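Local coordinates for methanol--corrinoid protein co-methyltransferase (Methanosarcina barkeri, PDB 2I2X) that transfers the methyl group of methanol to the cob(I)amide carried by its partner corrinoid protein MtaC, a zinc-dependent step of methanogenesis from methanol, at residues 299-305 / 366-372; 374-378 / 402-406. All coordinates share one frame; numbering follows the deposited sequence.

Contact 1: 299-305 / 366-372; sequences MGNLVMQ and QAYMLAY
Gln-305 meets the turn between helices 365-368 and 372-383 with both ends of its amide. Gln-305 NE2 donates to Leu-370 O at 2.9 Å (N-H...O 157°), with the acceptor near the amide plane. Gln-305 OE1 accepts from Tyr-372 N, also at 2.9 Å but more bent (141°); this donor sits above the carbonyl plane rather than on a lone pair. The same oxygen lies in the plane of the Tyr-372 ring, at its CD1 edge, and the amide stands perpendicular to the ring. Gln-305 CG sits between the backbone N and the carbonyl carbon (chi1 69°), and the chain then runs extended to bring the amide to the turn.

Beside this polar grip the contact is apolar. Leu-302 straddles the turn: CD1 approaches Ala-367 O (3.5 Å) and Ala-371 CB (4.0 Å), while CD2 lies against Leu-370 CB. At the other end of the loop, Met-299 packs CB on Ala-367 CB at 3.8 Å and, with its chain bent at chi2 and chi3, lays CE against Leu-370 CD2.

In the next shell, Asp-360 OD2 accepts from the backbone N of Asn-301 and Leu-302, tying loop 299-305 to helix 349-361, and Asp-354 takes Tyr-372 OH. Replacing Gln-305 by alanine removes the amide and would probably leave Leu-370 O and Tyr-372 N without these partners at a buried site. Because Ala-371 is the N-cap residue, the OE1 bond meets an amide of the first turn of helix 372-383, so one side chain of the barrel loop satisfies polar backbone on both sides of that helix start.

Contact 2: 374-378 / 402-406; sequences NAYRV and NIIEE
Arg-377 and Glu-406 join helices 372-383 and 389-409, probably part of the helix bundle that accompanies the TIM barrel in MtaB, which pack as an antiparallel pair: their local axes run at 147° and come within 11.4 Å. The guanidinium grips the carboxylate end-on with two nitrogens, Arg-377 NH1 to Glu-406 OE1 and Arg-377 NH2 to Glu-406 OE2, each at 2.7 Å and each with a fairly straight N-H...O angle of 164°. Both oxygens lie within a few degrees of the guanidinium plane, yet both are met from above the carboxylate plane, since the two groups are turned 33° apart. The third donor, Arg-377 NE, is taken by Glu-399 OE2, about one helical turn before Ile-403, so two acidic residues of helix 389-409 take one N-H from each of its three nitrogens and probably stabilise its charge. With CG anti to the backbone N, the Arg-377 chain stays extended and reaches across to helix 389-409.

Ile-403 packs under the arginine. Its CG1 lies over one guanidinium face, offset toward the rim, 3.5 Å from Arg-377 NE, and its CD1 touches Val-378 CG2 at 3.6 Å. The polar end of Asn-374 is engaged outside this pair of helices: Asn-374 ND2 donates to Tyr-368 O, the carbonyl of a residue in the preceding short helix. Asn-374 and Ile-403 slide past each other in opposite directions, with Asn-374 CG 3.6 Å from Ile-403 CG2.

In the fold
Contact 1 is wholly buried, whereas contact 2 lies farther from the chain centre and runs out to the exposed Glu-406. The chemistry follows: uncharged amide-to-backbone bonds and apolar side chains (Met, Leu, Ala) within, a charged pair over an isoleucine toward solvent. Contact 1 fixes a loop between strands 285-287 and 309-311 of the barrel to the start of helix 372-383; contact 2 pairs the next turn of that helix with helix 389-409. Their centres are 12 Å apart, and the two meet directly where Tyr-368 O faces Asn-374 ND2 and Tyr-368 packs on Ile-403. Helix 273-280 touches both, through Ile-274 and Ile-275.

Contact 1: 299-305 / 366-372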
loop_
_atom_site.group_PDB
_atom_site.type_symbol
_atom_site.label_atom_id
_atom_site.label_comp_id
_atom_site.label_asym_id
_atom_site.label_seq_id
_atom_site.Cartn_x
_atom_site.Cartn_y
_atom_site.Cartn_z
ATOM N N MET A 299 -6.686 13.463 -8.332
ATOM C CA MET A 299 -7.271 12.865 -9.537
ATOM C C MET A 299 -7.059 11.353 -9.617
ATOM O O MET A 299 -6.697 10.820 -10.678
ATOM C CB MET A 299 -6.798 13.579 -10.831
ATOM C CG MET A 299 -5.254 13.709 -11.055
ATOM S SD MET A 299 -4.463 14.875 -9.910
ATOM C CE MET A 299 -3.451 15.788 -11.131
ATOM N N GLY A 300 -7.347 10.654 -8.503
ATOM C CA GLY A 300 -6.983 9.255 -8.316
ATOM C C GLY A 300 -7.489 8.330 -9.407
ATOM O O GLY A 300 -6.757 7.426 -9.819
ATOM N N ASN A 301 -8.744 8.544 -9.845
ATOM C CA ASN A 301 -9.412 7.680 -10.815
ATOM C C ASN A 301 -9.367 8.278 -12.209
ATOM O O ASN A 301 -9.223 7.569 -13.197
ATOM C CB ASN A 301 -10.878 7.452 -10.450
ATOM C CG ASN A 301 -11.082 6.558 -9.225
ATOM O OD1 ASN A 301 -11.772 6.935 -8.280
ATOM N ND2 ASN A 301 -10.524 5.368 -9.256
ATOM N N LEU A 302 -9.484 9.596 -12.304
ATOM C CA LEU A 302 -9.558 10.229 -13.592
ATOM C C LEU A 302 -8.372 9.868 -14.501
ATOM O O LEU A 302 -8.570 9.673 -15.707
ATOM C CB LEU A 302 -9.680 11.731 -13.424
ATOM C CG LEU A 302 -9.662 12.618 -14.677
ATOM C CD1 LEU A 302 -10.435 13.861 -14.417
ATOM C CD2 LEU A 302 -8.240 12.928 -15.123
ATOM N N VAL A 303 -7.162 9.768 -13.949
ATOM C CA VAL A 303 -5.979 9.499 -14.768
ATOM C C VAL A 303 -5.963 8.112 -15.444
ATOM O O VAL A 303 -5.087 7.845 -16.283
ATOM C CB VAL A 303 -4.662 9.646 -13.940
ATOM C CG1 VAL A 303 -4.359 11.129 -13.682
ATOM C CG2 VAL A 303 -4.752 8.860 -12.612
ATOM N N MET A 304 -6.896 7.229 -15.082
ATOM C CA MET A 304 -6.930 5.891 -15.671
ATOM C C MET A 304 -7.653 5.964 -17.012
ATOM O O MET A 304 -7.526 5.056 -17.862
ATOM C CB MET A 304 -7.670 4.867 -14.768
ATOM C CG MET A 304 -6.933 4.382 -13.505
ATOM S SD MET A 304 -7.705 3.068 -12.469
ATOM C CE MET A 304 -8.943 4.091 -11.731
ATOM N N GLN A 305 -8.394 7.057 -17.190
ATOM C CA GLN A 305 -9.387 7.206 -18.248
ATOM C C GLN A 305 -8.851 6.749 -19.611
ATOM O O GLN A 305 -9.595 6.212 -20.422
ATOM C CB GLN A 305 -9.844 8.670 -18.304
ATOM C CG GLN A 305 -8.739 9.626 -18.809
ATOM C CD GLN A 305 -8.991 11.094 -18.519
ATOM O OE1 GLN A 305 -10.124 11.562 -18.451
ATOM N NE2 GLN A 305 -7.907 11.840 -18.381
ATOM N N GLN A 366 -7.020 21.123 -11.076
ATOM C CA GLN A 366 -5.951 20.255 -11.609
ATOM C C GLN A 366 -6.523 19.002 -12.272
ATOM O O GLN A 366 -5.934 18.452 -13.202
ATOM C CB GLN A 366 -4.967 19.853 -10.515
ATOM C CG GLN A 366 -4.196 21.027 -9.955
ATOM C CD GLN A 366 -3.229 20.623 -8.860
ATOM O OE1 GLN A 366 -2.098 20.209 -9.137
ATOM N NE2 GLN A 366 -3.649 20.781 -7.609
ATOM N N ALA A 367 -7.690 18.566 -11.810
ATOM C CA ALA A 367 -8.288 17.367 -12.340
ATOM C C ALA A 367 -9.181 17.742 -13.523
ATOM O O ALA A 367 -9.110 17.108 -14.607
ATOM C CB ALA A 367 -9.054 16.662 -11.260
ATOM N N TYR A 368 -9.997 18.781 -13.321
ATOM C CA TYR A 368 -10.875 19.284 -14.359
ATOM C C TYR A 368 -10.209 19.406 -15.743
ATOM O O TYR A 368 -10.757 18.938 -16.746
ATOM C CB TYR A 368 -11.466 20.645 -13.945
ATOM C CG TYR A 368 -12.612 21.057 -14.834
ATOM C CD1 TYR A 368 -13.919 20.646 -14.541
ATOM C CD2 TYR A 368 -12.395 21.821 -15.985
ATOM C CE1 TYR A 368 -14.979 20.964 -15.359
ATOM C CE2 TYR A 368 -13.480 22.170 -16.821
ATOM C CZ TYR A 368 -14.761 21.725 -16.495
ATOM O OH TYR A 368 -15.829 22.046 -17.277
ATOM N N MET A 369 -9.043 20.050 -15.795
ATOM C CA MET A 369 -8.310 20.247 -17.043
ATOM C C MET A 369 -7.813 18.927 -17.617
ATOM O O MET A 369 -7.717 18.761 -18.826
ATOM C CB MET A 369 -7.129 21.196 -16.811
ATOM C CG MET A 369 -6.368 21.633 -18.087
ATOM S SD MET A 369 -5.013 20.510 -18.577
ATOM C CE MET A 369 -3.701 21.101 -17.534
ATOM N N LEU A 370 -7.499 17.977 -16.756
ATOM C CA LEU A 370 -6.874 16.754 -17.212
ATOM C C LEU A 370 -7.894 15.751 -17.723
ATOM O O LEU A 370 -7.520 14.738 -18.322
ATOM C CB LEU A 370 -6.048 16.155 -16.077
ATOM C CG LEU A 370 -4.517 16.199 -16.172
ATOM C CD1 LEU A 370 -4.030 17.149 -17.183
ATOM C CD2 LEU A 370 -3.904 16.439 -14.851
ATOM N N ALA A 371 -9.180 16.035 -17.494
ATOM C CA ALA A 371 -10.281 15.225 -18.053
ATOM C C ALA A 371 -10.159 15.120 -19.593
ATOM O O ALA A 371 -9.941 16.113 -20.263
ATOM C CB ALA A 371 -11.612 15.803 -17.651
ATOM N N TYR A 372 -10.258 13.910 -20.131
ATOM C CA TYR A 372 -9.806 13.637 -21.489
ATOM C C TYR A 372 -10.436 14.569 -22.529
ATOM O O TYR A 372 -9.779 14.897 -23.516
ATOM C CB TYR A 372 -9.979 12.149 -21.865
ATOM C CG TYR A 372 -11.423 11.756 -22.099
ATOM C CD1 TYR A 372 -12.234 11.350 -21.034
ATOM C CD2 TYR A 372 -12.000 11.841 -23.392
ATOM C CE1 TYR A 372 -13.581 11.020 -21.249
ATOM C CE2 TYR A 372 -13.345 11.523 -23.613
ATOM C CZ TYR A 372 -14.134 11.110 -22.542
ATOM O OH TYR A 372 -15.475 10.799 -22.750
#

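Contact 2: 374-378 / 402-406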
loop_
_atom_site.group_PDB
_atom_site.type_symbol
_atom_site.label_atom_id
_atom_site.label_comp_id
_atom_site.label_asym_id
_atom_site.label_seq_id
_atom_site.Cartn_x
_atom_site.Cartn_y
_atom_site.Cartn_z
ATOM N N ASN A 374 -11.214 17.814 -22.021
ATOM C CA ASN A 374 -10.455 19.042 -21.821
ATOM C C ASN A 374 -8.978 18.886 -22.204
ATOM O O ASN A 374 -8.369 19.800 -22.788
ATOM C CB ASN A 374 -10.609 19.542 -20.386
ATOM C CG ASN A 374 -12.030 19.973 -20.091
ATOM O OD1 ASN A 374 -12.671 20.569 -20.957
ATOM N ND2 ASN A 374 -12.548 19.666 -18.871
ATOM N N ALA A 375 -8.402 17.741 -21.871
ATOM C CA ALA A 375 -7.037 17.469 -22.271
ATOM C C ALA A 375 -6.900 17.574 -23.811
ATOM O O ALA A 375 -5.924 18.152 -24.322
ATOM C CB ALA A 375 -6.603 16.111 -21.763
ATOM N N TYR A 376 -7.887 17.036 -24.526
ATOM C CA TYR A 376 -7.905 17.032 -25.987
ATOM C C TYR A 376 -7.941 18.480 -26.494
ATOM O O TYR A 376 -7.216 18.848 -27.418
ATOM C CB TYR A 376 -9.125 16.248 -26.510
ATOM C CG TYR A 376 -9.174 16.130 -28.011
ATOM C CD1 TYR A 376 -9.833 17.097 -28.804
ATOM C CD2 TYR A 376 -8.541 15.061 -28.653
ATOM C CE1 TYR A 376 -9.840 16.992 -30.224
ATOM C CE2 TYR A 376 -8.552 14.925 -30.044
ATOM C CZ TYR A 376 -9.183 15.883 -30.835
ATOM O OH TYR A 376 -9.153 15.700 -32.207
ATOM N N ARG A 377 -8.788 19.286 -25.874
ATOM C CA ARG A 377 -8.939 20.690 -26.234
ATOM C C ARG A 377 -7.595 21.431 -26.056
ATOM O O ARG A 377 -7.178 22.189 -26.944
ATOM C CB ARG A 377 -10.066 21.317 -25.411
ATOM C CG ARG A 377 -10.306 22.782 -25.625
ATOM C CD ARG A 377 -11.455 23.307 -24.761
ATOM N NE ARG A 377 -11.474 24.773 -24.669
ATOM C CZ ARG A 377 -12.418 25.490 -24.038
ATOM N NH1 ARG A 377 -13.435 24.894 -23.423
ATOM N NH2 ARG A 377 -12.335 26.818 -24.004
ATOM N N VAL A 378 -6.906 21.176 -24.942
ATOM C CA VAL A 378 -5.597 21.763 -24.717
ATOM C C VAL A 378 -4.646 21.256 -25.771
ATOM O O VAL A 378 -3.882 22.019 -26.316
ATOM C CB VAL A 378 -5.051 21.481 -23.314
ATOM C CG1 VAL A 378 -3.570 21.889 -23.206
ATOM C CG2 VAL A 378 -5.898 22.199 -22.262
ATOM N N ASN A 402 -9.132 29.365 -19.922
ATOM C CA ASN A 402 -10.479 29.324 -20.502
ATOM C C ASN A 402 -11.276 28.136 -20.004
ATOM O O ASN A 402 -12.440 28.277 -19.607
ATOM C CB ASN A 402 -10.429 29.310 -22.029
ATOM C CG ASN A 402 -9.874 30.614 -22.608
ATOM O OD1 ASN A 402 -9.943 31.687 -21.972
ATOM N ND2 ASN A 402 -9.319 30.525 -23.817
ATOM N N ILE A 403 -10.626 26.974 -20.008
ATOM C CA ILE A 403 -11.251 25.743 -19.589
ATOM C C ILE A 403 -11.707 25.795 -18.141
ATOM O O ILE A 403 -12.873 25.504 -17.871
ATOM C CB ILE A 403 -10.363 24.514 -19.870
ATOM C CG1 ILE A 403 -10.345 24.268 -21.381
ATOM C CG2 ILE A 403 -10.910 23.281 -19.098
ATOM C CD1 ILE A 403 -9.211 23.448 -21.855
ATOM N N ILE A 404 -10.814 26.202 -17.230
ATOM C CA ILE A 404 -11.161 26.301 -15.796
ATOM C C ILE A 404 -12.292 27.321 -15.593
ATOM O O ILE A 404 -13.199 27.098 -14.799
ATOM C CB ILE A 404 -9.933 26.679 -14.901
ATOM C CG1 ILE A 404 -8.765 25.698 -15.047
ATOM C CG2 ILE A 404 -10.346 26.868 -13.423
ATOM C CD1 ILE A 404 -9.146 24.216 -14.897
ATOM N N GLU A 405 -12.247 28.425 -16.327
ATOM C CA GLU A 405 -13.281 29.451 -16.244
ATOM C C GLU A 405 -14.642 28.919 -16.639
ATOM O O GLU A 405 -15.641 29.221 -15.969
ATOM C CB GLU A 405 -12.933 30.681 -17.116
ATOM C CG GLU A 405 -12.189 31.751 -16.380
ATOM C CD GLU A 405 -11.494 32.810 -17.274
ATOM O OE1 GLU A 405 -10.589 33.488 -16.743
ATOM O OE2 GLU A 405 -11.814 32.993 -18.467
ATOM N N GLU A 406 -14.695 28.149 -17.729
ATOM C CA GLU A 406 -15.970 27.587 -18.163
ATOM C C GLU A 406 -16.437 26.611 -17.091
ATOM O O GLU A 406 -17.611 26.615 -16.710
ATOM C CB GLU A 406 -15.872 26.901 -19.529
ATOM C CG GLU A 406 -15.652 27.876 -20.674
ATOM C CD GLU A 406 -15.209 27.185 -21.970
ATOM O OE1 GLU A 406 -15.566 25.980 -22.180
ATOM O OE2 GLU A 406 -14.511 27.855 -22.774
#